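Long-range contacts in dephospho-CoA kinase (PDB 4ZO4), which probably catalyses the last step of coenzyme A biosynthesis, the ATP-dependent phosphorylation of the 3'-hydroxyl of dephospho-CoA: residues A[33-38]-A[116-121]; A[94-99]-A[120-125]. One frame throughout, in Å; residues are numbered along the deposited sequence.

Contact 1. Residues A[33-38]-A[116-121]; sequences ISADKI and VEIPLF
At the C-terminal ends of two neighbouring parallel strands, 31-34 and 114-117, I33 pairs with V116 and S34 with E117 beside the predicted ATP site. Two backbone bonds join them: E117 N gives to I33 O at 2.9 Å, and A35 N gives to E117 O at 3.0 Å. The second bond carries the pairing into the first residue of helix 35-45. I33 and V116 lie side by side on one face of the sheet, I33 CD1 resting 3.9 Å from V116 CG2; with I33 CG1 set between the backbone N and carbonyl carbon (chi1 64°), that atom lies 4.0 Å from both V116 CG1 and V116 CG2. S34 and E117 occupy the other face. S34 is the N-cap of the helix, its OG accepting a weak bond from K37 N. E117, extended beyond CG, sends its carboxylate toward K18 of the predicted ATP site, a long, weak ion pair. One residue farther on, A35 CB packs on I118 CG1 at 3.9 Å, and D36 and P119 meet tip to tip, carboxylate against the CG corner of the proline ring. P119 also packs on N81 of the second subunit. Parallel strands whose C-terminal ends turn into a helix and a loop next to the probable Walker A lysine, K18, are typical of the P-loop kinase fold.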
# COMPACT_ATOMS: atom_id res chain seq x y z
N ILE A 33 -6.47 9.34 29.36
CA ILE A 33 -7.50 8.62 28.57
C ILE A 33 -6.81 7.57 27.71
O ILE A 33 -5.65 7.73 27.33
CB ILE A 33 -8.37 9.56 27.70
CG1 ILE A 33 -7.53 10.26 26.63
CG2 ILE A 33 -9.05 10.59 28.59
CD1 ILE A 33 -8.24 11.42 25.97
N SER A 34 -7.49 6.47 27.45
CA SER A 34 -6.89 5.43 26.58
C SER A 34 -7.44 5.50 25.16
O SER A 34 -8.66 5.52 24.95
CB SER A 34 -7.13 4.05 27.16
OG SER A 34 -6.69 3.05 26.26
N ALA A 35 -6.54 5.52 24.17
CA ALA A 35 -6.93 5.58 22.75
C ALA A 35 -7.60 4.28 22.35
O ALA A 35 -8.67 4.32 21.76
CB ALA A 35 -5.75 5.88 21.84
N ASP A 36 -7.02 3.15 22.72
CA ASP A 36 -7.64 1.84 22.39
C ASP A 36 -8.96 1.60 23.07
O ASP A 36 -9.81 0.90 22.51
CB ASP A 36 -6.72 0.68 22.72
CG ASP A 36 -5.61 0.54 21.73
OD1 ASP A 36 -5.55 1.38 20.80
OD2 ASP A 36 -4.80 -0.41 21.86
N LYS A 37 -9.17 2.15 24.25
CA LYS A 37 -10.44 1.93 24.92
C LYS A 37 -11.49 2.70 24.13
O LYS A 37 -12.48 2.13 23.66
CB LYS A 37 -10.38 2.34 26.40
CG LYS A 37 -9.46 1.46 27.24
CD LYS A 37 -10.17 0.20 27.76
CE LYS A 37 -9.31 -0.62 28.74
NZ LYS A 37 -8.70 -1.83 28.10
N ILE A 38 -11.24 3.99 23.92
CA ILE A 38 -12.10 4.79 23.04
C ILE A 38 -12.39 4.06 21.71
O ILE A 38 -13.54 4.00 21.25
CB ILE A 38 -11.50 6.16 22.75
CG1 ILE A 38 -11.49 7.01 24.01
CG2 ILE A 38 -12.32 6.89 21.72
CD1 ILE A 38 -10.53 8.19 23.96
N VAL A 116 -2.80 11.18 27.04
CA VAL A 116 -3.54 10.33 26.11
C VAL A 116 -2.64 9.14 25.82
O VAL A 116 -1.66 9.23 25.06
CB VAL A 116 -3.85 11.06 24.78
CG1 VAL A 116 -4.64 10.17 23.84
CG2 VAL A 116 -4.59 12.38 25.02
N GLU A 117 -2.94 8.02 26.44
CA GLU A 117 -2.21 6.82 26.10
C GLU A 117 -2.55 6.47 24.64
O GLU A 117 -3.73 6.50 24.27
CB GLU A 117 -2.59 5.68 27.05
CG GLU A 117 -2.13 4.32 26.58
CD GLU A 117 -2.21 3.27 27.67
OE1 GLU A 117 -2.94 3.49 28.66
OE2 GLU A 117 -1.54 2.22 27.51
N ILE A 118 -1.56 6.14 23.83
CA ILE A 118 -1.83 5.82 22.40
C ILE A 118 -0.81 4.86 21.79
O ILE A 118 0.39 5.04 21.94
CB ILE A 118 -1.90 7.13 21.58
CG1 ILE A 118 -2.36 6.87 20.15
CG2 ILE A 118 -0.58 7.85 21.57
CD1 ILE A 118 -2.61 8.13 19.34
N PRO A 119 -1.28 3.79 21.11
CA PRO A 119 -0.38 2.92 20.33
C PRO A 119 0.42 3.65 19.28
O PRO A 119 -0.12 4.46 18.54
CB PRO A 119 -1.31 1.93 19.65
CG PRO A 119 -2.60 1.97 20.42
CD PRO A 119 -2.66 3.28 21.16
N LEU A 120 1.71 3.37 19.22
CA LEU A 120 2.64 4.17 18.43
C LEU A 120 2.13 4.40 17.02
O LEU A 120 2.23 5.52 16.55
CB LEU A 120 4.04 3.54 18.43
CG LEU A 120 5.19 4.26 17.70
CD1 LEU A 120 5.36 5.70 18.17
CD2 LEU A 120 6.50 3.51 17.86
N PHE A 121 1.61 3.37 16.34
CA PHE A 121 1.17 3.55 14.94
C PHE A 121 -0.35 3.66 14.79
O PHE A 121 -0.95 3.02 13.97
CB PHE A 121 1.72 2.43 14.05
CG PHE A 121 3.22 2.38 14.02
CD1 PHE A 121 3.92 1.65 14.97
CD2 PHE A 121 3.93 3.06 13.03
CE1 PHE A 121 5.30 1.61 14.95
CE2 PHE A 121 5.30 3.02 13.01
CZ PHE A 121 5.99 2.30 13.97

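Contact 2. Residues A[94-99]-A[120-125]; sequences PKIRAK and LFFESG
Where I96 and R97 of helix 82-109 meet S124 and G125 of the loop after strand 114-117, aliphatic carbons lie against the S124 hydroxyl and carbonyl, and no hydrogen bond joins the segments. On the hydroxyl side, I96 CD1 is 3.3 Å and I96 CB 3.5 Å from S124 OG. S124 CB also comes within 3.8 Å of I96 CB, so the serine meets the isoleucine with both of its side-chain atoms. The hydroxyl oxygen, anti to the carbonyl carbon (chi1 -64°), finds its hydrogen-bond partner in N80 ND2 of the second subunit, so a buried hydroxyl is satisfied across the subunit boundary while its flank is covered by isoleucine.

The arginine meets backbone. R97 runs its aliphatic part past the S124 carbonyl, CD lying 3.1 Å and CB 3.3 Å from S124 O. CG is anti to the backbone N, and a bend at chi2 (90°) turns CD toward that oxygen. Farther out, R97 NH1 reaches G125, 3.4 Å from its CA, with the guanidinium oblique to it. The guanidinium also makes a cation-pi contact with Y127.

Apolar packing is lighter. I96 CG2 touches the F122 ring at CE1, 4.0 Å away, and at CZ; the two side chains cross obliquely.

Among charged groups, E123 OE1 is hydrogen-bonded to H93 NE2 just ahead of the helical segment, and in this assembly the loop also contacts the second subunit, where E123 OE2 forms a salt bridge with K85. The arrangement is loop-on-helix packing within a P-loop kinase fold: the loop that follows strand 114-117 lies against the long helix 82-109, which precedes that strand in the chain.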
# COMPACT_ATOMS: atom_id res chain seq x y z
N PRO A 94 -12.89 8.64 11.48
CA PRO A 94 -13.44 9.94 11.94
C PRO A 94 -14.17 9.86 13.31
O PRO A 94 -14.17 10.84 14.08
CB PRO A 94 -14.39 10.33 10.83
CG PRO A 94 -14.72 9.04 10.11
CD PRO A 94 -13.50 8.20 10.21
N LYS A 95 -14.74 8.71 13.63
CA LYS A 95 -15.42 8.50 14.92
C LYS A 95 -14.45 8.42 16.07
O LYS A 95 -14.73 8.91 17.18
CB LYS A 95 -16.24 7.21 14.89
CG LYS A 95 -17.50 7.34 14.08
CD LYS A 95 -18.09 5.99 13.75
CE LYS A 95 -19.32 6.08 12.84
NZ LYS A 95 -18.97 6.11 11.38
N ILE A 96 -13.31 7.79 15.82
CA ILE A 96 -12.26 7.73 16.85
C ILE A 96 -11.65 9.13 17.06
O ILE A 96 -11.55 9.62 18.19
CB ILE A 96 -11.19 6.66 16.53
CG1 ILE A 96 -11.81 5.26 16.26
CG2 ILE A 96 -10.30 6.50 17.73
CD1 ILE A 96 -10.89 4.25 15.59
N ARG A 97 -11.30 9.78 15.95
CA ARG A 97 -10.74 11.12 15.92
C ARG A 97 -11.59 12.18 16.65
O ARG A 97 -11.05 13.04 17.33
CB ARG A 97 -10.55 11.54 14.46
CG ARG A 97 -10.04 12.96 14.21
CD ARG A 97 -8.52 13.03 14.15
NE ARG A 97 -8.02 14.41 14.09
CZ ARG A 97 -6.76 14.77 14.28
NH1 ARG A 97 -5.83 13.87 14.58
NH2 ARG A 97 -6.42 16.06 14.20
N ALA A 98 -12.90 12.12 16.54
CA ALA A 98 -13.77 13.14 17.18
C ALA A 98 -14.04 12.82 18.63
O ALA A 98 -14.22 13.74 19.43
CB ALA A 98 -15.08 13.29 16.42
N LYS A 99 -14.09 11.53 18.97
CA LYS A 99 -14.20 11.11 20.36
C LYS A 99 -12.89 11.29 21.14
O LYS A 99 -12.89 11.60 22.32
CB LYS A 99 -14.66 9.67 20.46
CG LYS A 99 -14.87 9.20 21.88
CD LYS A 99 -16.15 8.40 22.09
CE LYS A 99 -17.33 9.32 22.38
NZ LYS A 99 -18.15 8.84 23.53
N LEU A 120 1.71 3.37 19.22
CA LEU A 120 2.64 4.17 18.43
C LEU A 120 2.13 4.40 17.02
O LEU A 120 2.23 5.52 16.55
CB LEU A 120 4.04 3.54 18.43
CG LEU A 120 5.19 4.26 17.70
CD1 LEU A 120 5.36 5.70 18.17
CD2 LEU A 120 6.50 3.51 17.86
N PHE A 121 1.61 3.37 16.34
CA PHE A 121 1.17 3.55 14.94
C PHE A 121 -0.35 3.66 14.79
O PHE A 121 -0.95 3.02 13.97
CB PHE A 121 1.72 2.43 14.05
CG PHE A 121 3.22 2.38 14.02
CD1 PHE A 121 3.92 1.65 14.97
CD2 PHE A 121 3.93 3.06 13.03
CE1 PHE A 121 5.30 1.61 14.95
CE2 PHE A 121 5.30 3.02 13.01
CZ PHE A 121 5.99 2.30 13.97
N PHE A 122 -0.96 4.53 15.59
CA PHE A 122 -2.41 4.66 15.66
C PHE A 122 -2.80 5.46 14.48
O PHE A 122 -2.06 6.32 14.06
CB PHE A 122 -2.81 5.42 16.91
CG PHE A 122 -4.20 5.13 17.40
CD1 PHE A 122 -5.10 6.16 17.57
CD2 PHE A 122 -4.58 3.84 17.74
CE1 PHE A 122 -6.36 5.90 18.06
CE2 PHE A 122 -5.85 3.58 18.22
CZ PHE A 122 -6.74 4.61 18.38
N GLU A 123 -4.01 5.23 14.01
CA GLU A 123 -4.41 5.60 12.68
C GLU A 123 -5.21 6.89 12.56
O GLU A 123 -4.95 7.70 11.67
CB GLU A 123 -5.23 4.46 12.08
CG GLU A 123 -4.40 3.30 11.57
CD GLU A 123 -5.22 2.30 10.76
OE1 GLU A 123 -6.48 2.38 10.75
OE2 GLU A 123 -4.61 1.41 10.14
N SER A 124 -6.18 7.08 13.44
CA SER A 124 -7.32 7.95 13.09
C SER A 124 -7.07 9.46 12.90
O SER A 124 -8.01 10.24 12.85
CB SER A 124 -8.45 7.71 14.08
OG SER A 124 -8.91 6.37 13.92
N GLY A 125 -5.81 9.85 12.74
CA GLY A 125 -5.45 11.22 12.41
C GLY A 125 -4.00 11.47 12.75
O GLY A 125 -3.31 10.58 13.27

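Contact 1 lies near the centre of the chain and is built on paired strand backbones; contact 2, farther out, has no hydrogen bond between its segments and relies on side chains lying against a hydroxyl, a carbonyl and a glycine. They follow one another along the same chain: strand 114-117 supplies contact 1, and the loop after it continues into contact 2, with L120 and F121 common to both. F122 bridges them directly, its CZ 3.8 Å from A35 CB, and I38 packs on K99. Each is partly buried and each touches the second subunit, contact 2 through more residues and with polar bonds from its side chains.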